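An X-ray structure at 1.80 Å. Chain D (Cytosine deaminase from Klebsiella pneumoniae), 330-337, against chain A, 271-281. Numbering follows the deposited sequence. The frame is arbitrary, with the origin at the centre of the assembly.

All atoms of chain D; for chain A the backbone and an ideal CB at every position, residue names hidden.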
# COMPACT_ATOMS: atom_id res chain seq x y z
N LEU D 330 0.80 -3.87 7.63
CA LEU D 330 -0.28 -3.78 8.60
C LEU D 330 -1.59 -4.29 8.00
O LEU D 330 -2.38 -4.92 8.69
CB LEU D 330 -0.45 -2.34 9.09
CG LEU D 330 0.75 -1.74 9.84
CD1 LEU D 330 0.41 -0.34 10.30
CD2 LEU D 330 1.15 -2.60 11.04
N HIS D 331 -1.80 -4.03 6.71
CA HIS D 331 -3.01 -4.52 6.04
C HIS D 331 -2.96 -6.03 5.84
O HIS D 331 -3.88 -6.75 6.24
CB HIS D 331 -3.21 -3.84 4.67
CG HIS D 331 -3.74 -2.44 4.75
ND1 HIS D 331 -2.97 -1.37 5.15
CD2 HIS D 331 -4.96 -1.94 4.45
CE1 HIS D 331 -3.70 -0.27 5.10
NE2 HIS D 331 -4.91 -0.59 4.68
N ILE D 332 -1.90 -6.51 5.20
CA ILE D 332 -1.82 -7.92 4.81
C ILE D 332 -1.76 -8.86 6.02
O ILE D 332 -2.28 -9.98 5.98
CB ILE D 332 -0.61 -8.19 3.89
CG1 ILE D 332 -0.72 -7.32 2.63
CG2 ILE D 332 -0.58 -9.64 3.46
CD1 ILE D 332 0.58 -7.17 1.84
N CYS D 333 -1.13 -8.38 7.10
CA CYS D 333 -0.93 -9.18 8.30
C CYS D 333 -2.03 -9.00 9.33
O CYS D 333 -1.90 -9.51 10.44
CB CYS D 333 0.42 -8.83 8.96
SG CYS D 333 1.85 -9.10 7.87
N HIS D 334 -3.09 -8.30 8.96
CA HIS D 334 -4.22 -8.06 9.88
C HIS D 334 -3.77 -7.44 11.20
O HIS D 334 -4.07 -7.94 12.28
CB HIS D 334 -4.99 -9.36 10.16
CG HIS D 334 -5.90 -9.77 9.05
ND1 HIS D 334 -6.38 -11.05 8.91
CD2 HIS D 334 -6.41 -9.06 8.01
CE1 HIS D 334 -7.17 -11.12 7.85
NE2 HIS D 334 -7.20 -9.92 7.28
N MET D 335 -3.04 -6.33 11.09
CA MET D 335 -2.56 -5.61 12.26
C MET D 335 -3.04 -4.18 12.21
O MET D 335 -2.25 -3.24 12.32
CB MET D 335 -1.03 -5.66 12.29
CG MET D 335 -0.50 -7.07 12.38
SD MET D 335 1.29 -7.21 12.16
CE MET D 335 1.84 -6.43 13.66
N LEU D 336 -4.34 -4.00 12.01
CA LEU D 336 -4.92 -2.65 11.99
C LEU D 336 -5.77 -2.42 13.23
O LEU D 336 -6.64 -1.55 13.25
CB LEU D 336 -5.73 -2.42 10.71
CG LEU D 336 -4.87 -2.29 9.45
CD1 LEU D 336 -5.73 -2.03 8.22
CD2 LEU D 336 -3.85 -1.17 9.63
N GLY D 337 -5.50 -3.19 14.27
CA GLY D 337 -6.17 -2.95 15.54
C GLY D 337 -5.69 -1.64 16.14
O GLY D 337 -4.62 -1.12 15.79
N UNK A 271 -9.53 -2.94 -2.63
CA UNK A 271 -8.47 -3.84 -2.17
C UNK A 271 -7.94 -3.57 -0.76
O UNK A 271 -7.66 -4.54 -0.07
CB UNK A 271 -7.30 -3.77 -3.15
N UNK A 272 -7.77 -2.31 -0.35
CA UNK A 272 -7.30 -2.07 1.00
C UNK A 272 -8.35 -2.51 2.01
O UNK A 272 -8.03 -3.05 3.07
CB UNK A 272 -6.95 -0.59 1.19
N UNK A 273 -9.62 -2.31 1.68
CA UNK A 273 -10.68 -2.67 2.61
C UNK A 273 -10.79 -4.19 2.71
O UNK A 273 -10.87 -4.76 3.81
CB UNK A 273 -12.01 -2.06 2.17
N UNK A 274 -10.76 -4.84 1.56
CA UNK A 274 -10.97 -6.29 1.52
C UNK A 274 -9.81 -7.07 2.12
O UNK A 274 -10.03 -8.08 2.79
CB UNK A 274 -11.19 -6.74 0.08
N UNK A 275 -8.58 -6.61 1.91
CA UNK A 275 -7.45 -7.29 2.51
C UNK A 275 -7.55 -7.21 4.05
O UNK A 275 -7.10 -8.10 4.77
CB UNK A 275 -6.14 -6.68 2.01
N UNK A 276 -8.16 -6.14 4.54
CA UNK A 276 -8.37 -5.95 5.98
C UNK A 276 -9.55 -6.78 6.52
O UNK A 276 -9.43 -7.46 7.52
CB UNK A 276 -8.61 -4.47 6.27
N UNK A 277 -10.70 -6.73 5.83
CA UNK A 277 -11.91 -7.38 6.33
C UNK A 277 -12.03 -8.85 5.95
O UNK A 277 -12.70 -9.62 6.62
CB UNK A 277 -13.14 -6.63 5.81
N UNK A 278 -11.40 -9.25 4.85
CA UNK A 278 -11.50 -10.63 4.38
C UNK A 278 -10.35 -11.47 4.92
O UNK A 278 -9.37 -10.94 5.44
CB UNK A 278 -11.51 -10.68 2.85
N UNK A 279 -10.47 -12.79 4.76
CA UNK A 279 -9.47 -13.71 5.29
C UNK A 279 -9.50 -13.84 6.80
O UNK A 279 -8.64 -14.49 7.38
CB UNK A 279 -8.07 -13.26 4.85
N UNK A 280 -10.50 -13.23 7.45
CA UNK A 280 -10.56 -13.23 8.93
C UNK A 280 -11.06 -14.53 9.52
O UNK A 280 -10.95 -14.76 10.73
CB UNK A 280 -11.46 -12.09 9.42
N UNK A 281 -11.66 -15.38 8.69
CA UNK A 281 -12.20 -16.64 9.18
C UNK A 281 -11.36 -17.83 8.72
O UNK A 281 -11.74 -18.98 8.95
CB UNK A 281 -13.65 -16.81 8.71

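Position 271 opens a helix out of reach of chain D, with nothing within 5.5 Å of its ideal CB, so the contact sets no rule; Pro A271 fits a first turn.

At 272 the CA-to-CB bond runs sideways, and the ideal CB lies 4.0 Å from His D331 NE2. The backbone O of 272 already sits 3.5 Å from His D331 CD2, at the edge of that ring. A small or beta-branched residue would suit. It is Thr A272, whose CB packs 3.9 Å from His D331 NE2.

Positions 273 and 274 face away or lie out of reach, and chain D leaves them free: Glu A273 and Ser A274.

Position 275 points toward chain D. Its ideal CB is 4.8 Å from His D331 O, a gap that a mid-sized aliphatic such as valine, leucine, isoleucine or methionine could fill. Ile A275 does so: CG2 comes 3.7 Å from His D331 CB, and CG1 lies 4.0 Å from Ile D332 CA.

At 276 the bond is sideways, with Leu D336 CD1 4.2 Å from the ideal CB. Apolar contact invites an aliphatic or a ring, while His D331 O nearby could reward a polar end. His A276 serves both: its ND1 lies 3.6 Å from Leu D336 CD1 and hydrogen-bonds a water that weakly donates to His D331 O.

At 277 the bond points away and chain D sets no rule; it is Leu A277.

The helix is left at 278, where the CA-to-CB bond points away. His D334 NE2 gives weak hydrogen bonds to the backbone O of 278 (3.0 Å) and the O of Ile A275 (3.1 Å), a pairing that asks nothing of either side chain. The contact leaves the choice open, and the residue is Gln A278.

Position 279 has phi 72°, which by itself favours glycine, and an ideal CB there would point toward chain D, 3.8 Å from His D334 CE1. Gly A279 suits the backbone and brings no side chain against the His D334 ring.

At 280 the bond is sideways, but the imidazole of His D334 offers a face. A long side chain with a flat end, or an aromatic, could cover it. Arg A280 lays its guanidinium flat on the ring, planes at 10°. Arg A280 NE donates to His A276 O at 2.8 Å, tying the arm to its own helix, while NH2 and NH1 reach Leu D336 N and His D334 O through separate waters, the last link weak.

Position 281 is out of reach; Phe A281 plays no part here.

Chain A 271-281: PTESIHLQGRF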
# COMPACT_ATOMS: atom_id res chain seq x y z
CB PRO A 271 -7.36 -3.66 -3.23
CG PRO A 271 -7.63 -2.32 -3.85
CD PRO A 271 -9.13 -2.19 -3.84
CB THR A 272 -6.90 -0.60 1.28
OG1 THR A 272 -8.03 0.26 1.04
CG2 THR A 272 -5.74 -0.19 0.39
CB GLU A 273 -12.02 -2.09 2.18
CG GLU A 273 -13.08 -2.19 3.24
CD GLU A 273 -13.22 -0.90 4.03
OE1 GLU A 273 -12.40 0.03 3.83
OE2 GLU A 273 -14.16 -0.80 4.84
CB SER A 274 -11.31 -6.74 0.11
OG SER A 274 -12.59 -6.23 -0.22
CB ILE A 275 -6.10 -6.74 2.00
CG1 ILE A 275 -4.97 -7.71 2.32
CG2 ILE A 275 -5.83 -5.34 2.55
CD1 ILE A 275 -4.97 -8.94 1.39
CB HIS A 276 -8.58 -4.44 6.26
CG HIS A 276 -9.09 -4.13 7.63
ND1 HIS A 276 -8.37 -4.38 8.78
CD2 HIS A 276 -10.24 -3.54 8.03
CE1 HIS A 276 -9.07 -3.98 9.83
NE2 HIS A 276 -10.21 -3.47 9.40
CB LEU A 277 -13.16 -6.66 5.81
CG LEU A 277 -13.41 -5.22 6.26
CD1 LEU A 277 -14.74 -4.77 5.70
CD2 LEU A 277 -13.43 -5.14 7.81
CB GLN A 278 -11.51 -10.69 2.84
CG GLN A 278 -12.57 -9.82 2.18
CD GLN A 278 -13.98 -10.15 2.64
OE1 GLN A 278 -14.38 -11.32 2.64
NE2 GLN A 278 -14.73 -9.13 3.06
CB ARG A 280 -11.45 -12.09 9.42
CG ARG A 280 -10.91 -10.68 9.13
CD ARG A 280 -9.87 -10.27 10.17
NE ARG A 280 -9.36 -8.92 9.91
CZ ARG A 280 -8.52 -8.27 10.71
NH1 ARG A 280 -8.09 -8.85 11.83
NH2 ARG A 280 -8.11 -7.05 10.38
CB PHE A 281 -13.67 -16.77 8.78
CG PHE A 281 -14.51 -15.62 9.27
CD1 PHE A 281 -14.88 -14.60 8.42
CD2 PHE A 281 -14.86 -15.54 10.61
CE1 PHE A 281 -15.63 -13.52 8.89
CE2 PHE A 281 -15.61 -14.48 11.09
CZ PHE A 281 -16.00 -13.47 10.23
O HOH W 1 -5.84 -5.62 8.67
O HOH W 2 -6.56 -5.91 12.48
O HOH W 3 -6.83 -8.22 14.16
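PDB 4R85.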